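Local coordinates for ribosome-inactivating protein (Lychnis chalcedonica, PDB 2G5X) that is a single-chain plant ribosome-inactivating protein, named lychnin, with the mixed sheet and helical core of that family, at residues A[86-91]-A[113-118]; A[120-125]-A[160-165]. All blocks are in the same frame, centred on the assembly; numbering follows the deposited sequence.

Contact 1 of 2, residues A[86-91]-A[113-118]; sequences NFFSDE and LPCAST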
loop_
_atom_site.group_PDB
_atom_site.type_symbol
_atom_site.label_atom_id
_atom_site.label_comp_id
_atom_site.label_asym_id
_atom_site.label_seq_id
_atom_site.Cartn_x
_atom_site.Cartn_y
_atom_site.Cartn_z
ATOM N N ASN A 86 -3.983 -3.952 14.413
ATOM C CA ASN A 86 -3.328 -5.221 14.086
ATOM C C ASN A 86 -1.983 -5.000 13.385
ATOM O O ASN A 86 -1.935 -4.418 12.302
ATOM C CB ASN A 86 -4.226 -6.048 13.157
ATOM C CG ASN A 86 -5.661 -6.131 13.642
ATOM O OD1 ASN A 86 -5.976 -6.873 14.572
ATOM N ND2 ASN A 86 -6.543 -5.356 13.011
ATOM N N PHE A 87 -0.897 -5.474 13.989
ATOM C CA PHE A 87 0.429 -5.324 13.386
ATOM C C PHE A 87 0.984 -6.647 12.872
ATOM O O PHE A 87 0.723 -7.702 13.452
ATOM C CB PHE A 87 1.424 -4.752 14.398
ATOM C CG PHE A 87 1.148 -3.333 14.780
ATOM C CD1 PHE A 87 0.611 -3.024 16.026
ATOM C CD2 PHE A 87 1.409 -2.303 13.883
ATOM C CE1 PHE A 87 0.336 -1.699 16.374
ATOM C CE2 PHE A 87 1.139 -0.978 14.219
ATOM C CZ PHE A 87 0.600 -0.675 15.469
ATOM N N PHE A 88 1.747 -6.592 11.782
ATOM C CA PHE A 88 2.357 -7.799 11.239
ATOM C C PHE A 88 3.272 -8.360 12.329
ATOM O O PHE A 88 3.774 -7.614 13.171
ATOM C CB PHE A 88 3.151 -7.482 9.963
ATOM C CG PHE A 88 2.287 -7.270 8.747
ATOM C CD1 PHE A 88 2.376 -6.096 8.003
ATOM C CD2 PHE A 88 1.378 -8.248 8.347
ATOM C CE1 PHE A 88 1.573 -5.899 6.877
ATOM C CE2 PHE A 88 0.571 -8.061 7.225
ATOM C CZ PHE A 88 0.668 -6.885 6.488
ATOM N N SER A 89 3.480 -9.673 12.314
ATOM C CA SER A 89 4.295 -10.328 13.329
ATOM C C SER A 89 5.706 -9.778 13.501
ATOM O O SER A 89 6.250 -9.825 14.604
ATOM C CB SER A 89 4.367 -11.831 13.053
ATOM O OG SER A 89 5.056 -12.095 11.844
ATOM N N ASP A 90 6.297 -9.263 12.425
ATOM C CA ASP A 90 7.657 -8.732 12.489
ATOM C C ASP A 90 7.727 -7.239 12.799
ATOM O O ASP A 90 8.812 -6.670 12.887
ATOM C CB ASP A 90 8.411 -9.047 11.186
ATOM C CG ASP A 90 7.752 -8.442 9.958
ATOM O OD1 ASP A 90 6.526 -8.215 9.981
ATOM O OD2 ASP A 90 8.465 -8.213 8.958
ATOM N N GLU A 91 6.566 -6.614 12.972
ATOM C CA GLU A 91 6.496 -5.193 13.299
ATOM C C GLU A 91 5.854 -5.009 14.677
ATOM O O GLU A 91 5.944 -3.934 15.273
ATOM C CB GLU A 91 5.659 -4.442 12.257
ATOM C CG GLU A 91 6.312 -4.263 10.887
ATOM C CD GLU A 91 7.428 -3.227 10.879
ATOM O OE1 GLU A 91 7.587 -2.498 11.881
ATOM O OE2 GLU A 91 8.144 -3.137 9.856
ATOM N N LEU A 113 -0.656 -10.216 14.074
ATOM C CA LEU A 113 -1.245 -10.878 12.916
ATOM C C LEU A 113 -0.527 -12.194 12.630
ATOM O O LEU A 113 0.648 -12.359 12.968
ATOM C CB LEU A 113 -1.160 -9.970 11.686
ATOM C CG LEU A 113 -2.102 -8.760 11.665
ATOM C CD1 LEU A 113 -1.742 -7.849 10.496
ATOM C CD2 LEU A 113 -3.545 -9.241 11.548
ATOM N N PRO A 114 -1.231 -13.150 12.001
ATOM C CA PRO A 114 -0.686 -14.467 11.659
ATOM C C PRO A 114 0.313 -14.505 10.501
ATOM O O PRO A 114 0.488 -15.547 9.869
ATOM C CB PRO A 114 -1.942 -15.292 11.375
ATOM C CG PRO A 114 -2.871 -14.282 10.783
ATOM C CD PRO A 114 -2.673 -13.083 11.699
ATOM N N CYS A 115 0.961 -13.378 10.215
ATOM C CA CYS A 115 1.962 -13.333 9.150
ATOM C C CYS A 115 2.859 -12.101 9.271
ATOM O O CYS A 115 2.554 -11.173 10.023
ATOM C CB CYS A 115 1.292 -13.369 7.768
ATOM S SG CYS A 115 0.496 -11.840 7.228
ATOM N N ALA A 116 3.974 -12.111 8.540
ATOM C CA ALA A 116 4.926 -11.000 8.554
ATOM C C ALA A 116 4.678 -10.015 7.409
ATOM O O ALA A 116 3.895 -10.289 6.500
ATOM C CB ALA A 116 6.352 -11.535 8.486
ATOM N N SER A 117 5.373 -8.880 7.457
ATOM C CA SER A 117 5.229 -7.812 6.465
ATOM C C SER A 117 6.039 -7.943 5.176
ATOM O O SER A 117 5.808 -7.202 4.219
ATOM C CB SER A 117 5.605 -6.481 7.111
ATOM O OG SER A 117 7.004 -6.439 7.348
ATOM N N THR A 118 6.995 -8.862 5.154
ATOM C CA THR A 118 7.854 -9.042 3.986
ATOM C C THR A 118 7.160 -9.651 2.778
ATOM O O THR A 118 6.182 -10.391 2.909
ATOM C CB THR A 118 9.046 -9.943 4.321
ATOM O OG1 THR A 118 8.561 -11.182 4.851
ATOM C CG2 THR A 118 9.959 -9.272 5.347
HETATM O O HOH W 1 9.492 -4.683 8.404
#

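Contact 2 of 2, residues A[120-125]-A[160-165]; sequences TDLQNK and FALISI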
loop_
_atom_site.group_PDB
_atom_site.type_symbol
_atom_site.label_atom_id
_atom_site.label_comp_id
_atom_site.label_asym_id
_atom_site.label_seq_id
_atom_site.Cartn_x
_atom_site.Cartn_y
_atom_site.Cartn_z
ATOM N N THR A 120 8.398 -11.878 0.939
ATOM C CA THR A 120 8.640 -13.312 1.025
ATOM C C THR A 120 7.597 -14.048 1.869
ATOM O O THR A 120 7.016 -15.037 1.412
ATOM C CB THR A 120 10.044 -13.616 1.592
ATOM O OG1 THR A 120 10.217 -12.940 2.842
ATOM C CG2 THR A 120 11.118 -13.166 0.617
ATOM N N ASP A 121 7.343 -13.573 3.087
ATOM C CA ASP A 121 6.367 -14.251 3.937
ATOM C C ASP A 121 4.932 -14.051 3.458
ATOM O O ASP A 121 4.110 -14.962 3.567
ATOM C CB ASP A 121 6.485 -13.799 5.399
ATOM C CG ASP A 121 5.778 -14.749 6.358
ATOM O OD1 ASP A 121 6.065 -15.964 6.307
ATOM O OD2 ASP A 121 4.938 -14.295 7.160
ATOM N N LEU A 122 4.628 -12.865 2.935
ATOM C CA LEU A 122 3.281 -12.600 2.442
ATOM C C LEU A 122 2.908 -13.588 1.340
ATOM O O LEU A 122 1.802 -14.130 1.334
ATOM C CB LEU A 122 3.164 -11.165 1.918
ATOM C CG LEU A 122 3.123 -10.063 2.982
ATOM C CD1 LEU A 122 3.137 -8.700 2.301
ATOM C CD2 LEU A 122 1.866 -10.214 3.844
ATOM N N GLN A 123 3.832 -13.828 0.414
ATOM C CA GLN A 123 3.573 -14.763 -0.676
ATOM C C GLN A 123 3.483 -16.201 -0.156
ATOM O O GLN A 123 2.679 -16.992 -0.652
ATOM C CB GLN A 123 4.661 -14.643 -1.753
ATOM C CG GLN A 123 4.689 -13.277 -2.439
ATOM C CD GLN A 123 5.875 -13.093 -3.373
ATOM O OE1 GLN A 123 5.781 -13.320 -4.582
ATOM N NE2 GLN A 123 7.005 -12.682 -2.811
ATOM N N ASN A 124 4.297 -16.537 0.844
ATOM C CA ASN A 124 4.265 -17.883 1.411
ATOM C C ASN A 124 2.925 -18.158 2.097
ATOM O O ASN A 124 2.359 -19.242 1.959
ATOM C CB ASN A 124 5.409 -18.085 2.414
ATOM C CG ASN A 124 6.768 -18.206 1.738
ATOM O OD1 ASN A 124 6.882 -18.753 0.643
ATOM N ND2 ASN A 124 7.808 -17.714 2.404
ATOM N N LYS A 125 2.415 -17.172 2.830
ATOM C CA LYS A 125 1.137 -17.326 3.527
ATOM C C LYS A 125 -0.052 -17.316 2.570
ATOM O O LYS A 125 -1.003 -18.083 2.742
ATOM C CB LYS A 125 0.955 -16.212 4.568
ATOM C CG LYS A 125 1.339 -16.603 5.990
ATOM C CD LYS A 125 2.765 -17.094 6.074
ATOM C CE LYS A 125 3.114 -17.512 7.493
ATOM N NZ LYS A 125 4.502 -18.026 7.571
ATOM N N PHE A 160 -5.008 -10.132 1.322
ATOM C CA PHE A 160 -5.528 -8.774 1.429
ATOM C C PHE A 160 -4.372 -7.771 1.408
ATOM O O PHE A 160 -4.438 -6.741 0.739
ATOM C CB PHE A 160 -6.328 -8.620 2.731
ATOM C CG PHE A 160 -6.673 -7.195 3.067
ATOM C CD1 PHE A 160 -7.543 -6.467 2.266
ATOM C CD2 PHE A 160 -6.106 -6.573 4.176
ATOM C CE1 PHE A 160 -7.845 -5.137 2.560
ATOM C CE2 PHE A 160 -6.401 -5.240 4.479
ATOM C CZ PHE A 160 -7.271 -4.524 3.668
ATOM N N ALA A 161 -3.311 -8.080 2.144
ATOM C CA ALA A 161 -2.143 -7.201 2.212
ATOM C C ALA A 161 -1.426 -7.051 0.868
ATOM O O ALA A 161 -1.067 -5.946 0.471
ATOM C CB ALA A 161 -1.166 -7.720 3.264
ATOM N N LEU A 162 -1.215 -8.162 0.169
ATOM C CA LEU A 162 -0.530 -8.116 -1.119
ATOM C C LEU A 162 -1.301 -7.326 -2.170
ATOM O O LEU A 162 -0.709 -6.565 -2.935
ATOM C CB LEU A 162 -0.261 -9.536 -1.624
ATOM C CG LEU A 162 0.889 -10.269 -0.935
ATOM C CD1 LEU A 162 0.889 -11.732 -1.347
ATOM C CD2 LEU A 162 2.212 -9.604 -1.301
ATOM N N ILE A 163 -2.619 -7.497 -2.208
ATOM C CA ILE A 163 -3.427 -6.766 -3.174
ATOM C C ILE A 163 -3.369 -5.275 -2.847
ATOM O O ILE A 163 -3.245 -4.435 -3.744
ATOM C CB ILE A 163 -4.897 -7.243 -3.163
ATOM C CG1 ILE A 163 -4.975 -8.709 -3.608
ATOM C CG2 ILE A 163 -5.729 -6.374 -4.098
ATOM C CD1 ILE A 163 -6.370 -9.326 -3.465
ATOM N N SER A 164 -3.444 -4.952 -1.558
ATOM C CA SER A 164 -3.389 -3.562 -1.116
ATOM C C SER A 164 -2.035 -2.931 -1.445
ATOM O O SER A 164 -1.967 -1.777 -1.866
ATOM C CB SER A 164 -3.645 -3.474 0.391
ATOM O OG SER A 164 -4.983 -3.835 0.705
ATOM N N ILE A 165 -0.956 -3.682 -1.251
ATOM C CA ILE A 165 0.378 -3.168 -1.544
ATOM C C ILE A 165 0.507 -2.813 -3.028
ATOM O O ILE A 165 0.994 -1.739 -3.382
ATOM C CB ILE A 165 1.461 -4.199 -1.141
ATOM C CG1 ILE A 165 1.517 -4.302 0.388
ATOM C CG2 ILE A 165 2.819 -3.798 -1.705
ATOM C CD1 ILE A 165 2.349 -5.465 0.901
#

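Contact 1 of 2, residues A[86-91]-A[113-118]
The hydroxyl S117 OG is gripped from several directions: it donates to D90 OD2 over 2.8 Å, accepts a hydrogen bond from a water that also donates to E91 OE2, and is hydrogen-bonded to Y69 OH of the neighbouring strand. D90 OD2 takes this bond on its syn side, close to the carboxylate plane. The other oxygen, OD1, receives the backbone amide S117 N at 2.9 Å from above that plane, 36° out of it, so that one carboxylate holds both the amide and the hydroxyl of a single residue. D90 CG lies between the backbone N and the carbonyl carbon (chi1 60°), which brings the carboxylate to the side of S117. Farther back along the two segments, S89 N donates almost straight to C115 O at 2.9 Å, and L113 N to F87 O at the same length, with an N-H...O angle of 173°. The F88 ring projects to one side of these links, against the backbone of 115-117. S117 CA sits over one face, 3.6 Å above the plane and displaced toward the rim, a CH-pi contact, and A116 O lies over the same face; C115 O comes in at the edge. C115 SG approaches F88 CE2 obliquely at 3.8 Å, as a sulfur-aromatic contact. L113 CD1 meets F88 CD2, and its CD2 rests on N86 CB at 3.6 Å. The amide end of N86 is turned to F73 and D75. Residues 88-91, closed by E91 N to F88 O, form a type I beta turn directly after strand 83-87, next to the outermost strand 108-109 of the mixed sheet.

Contact 2 of 2, residues A[120-125]-A[160-165]
L122 and L162 meet flank to flank, the two side chains sliding past each other in opposite directions between helices 119-126 and 154-173. L162 CD2 rests against L122 CB at 3.7 Å, while L162 CD1 passes on to the opposing backbone and touches L122 O, also at 3.7 Å. This methyl further lies near the backbone of Q123, whose aliphatic CG adds a looser contact; the amide end of Q123 is engaged by Y119 and R130. In L122, CG stands anti to the carbonyl carbon, beside the backbone N (chi1 -74°), and from there its two methyls part company. CD1 goes to I165, where the approach is tip to tip and the two CD1 atoms of L122 and I165 come within 3.6 Å. CD2 takes the other branch and meets A161 CB at 4.0 Å. A161, L162 and I165 therefore meet three parts of this one leucine, CD2, CB and CD1 in turn, and L162 CD2 also nears L122 CD1. The segment axes approach to 10.0 Å and run at 128° to each other, closer to antiparallel than parallel, and the interface between these segments consists of apolar and van der Waals contacts. The neighbourhood extends the same packing, since L162 also touches Y119, A126 and L133, and I165 touches Y119. Away from the interface, K125 NZ closes a salt bridge with D121 OD1 at 2.9 Å, using the syn lone pair of that oxygen and linking residues one turn apart. The two leucines lying alongside each other, with A161 and I165, make a buried helix-helix packing interface, joining a short helix to the long helix 154-173 in the helical core of the ribosome-inactivating protein fold.

Contacts 1 and 2 lie in series along the chain, their centres 10 Å apart on the same side of the molecule and within the same ribosome-inactivating protein fold. Contact 1 ties the end of strand 83-87 to the loop leading into helix 119-126; contact 2 then seats that helix on helix 154-173. The two touch directly: A116 N probably donates a hydrogen bond to D121 OD2, and the L122 methyls pack against A116 O and S117 O. T118, the N-cap residue, lies at the junction, its OG1 bonded to D121 N. A continuous path of contacts therefore runs from the mixed sheet through the loop to the long helix.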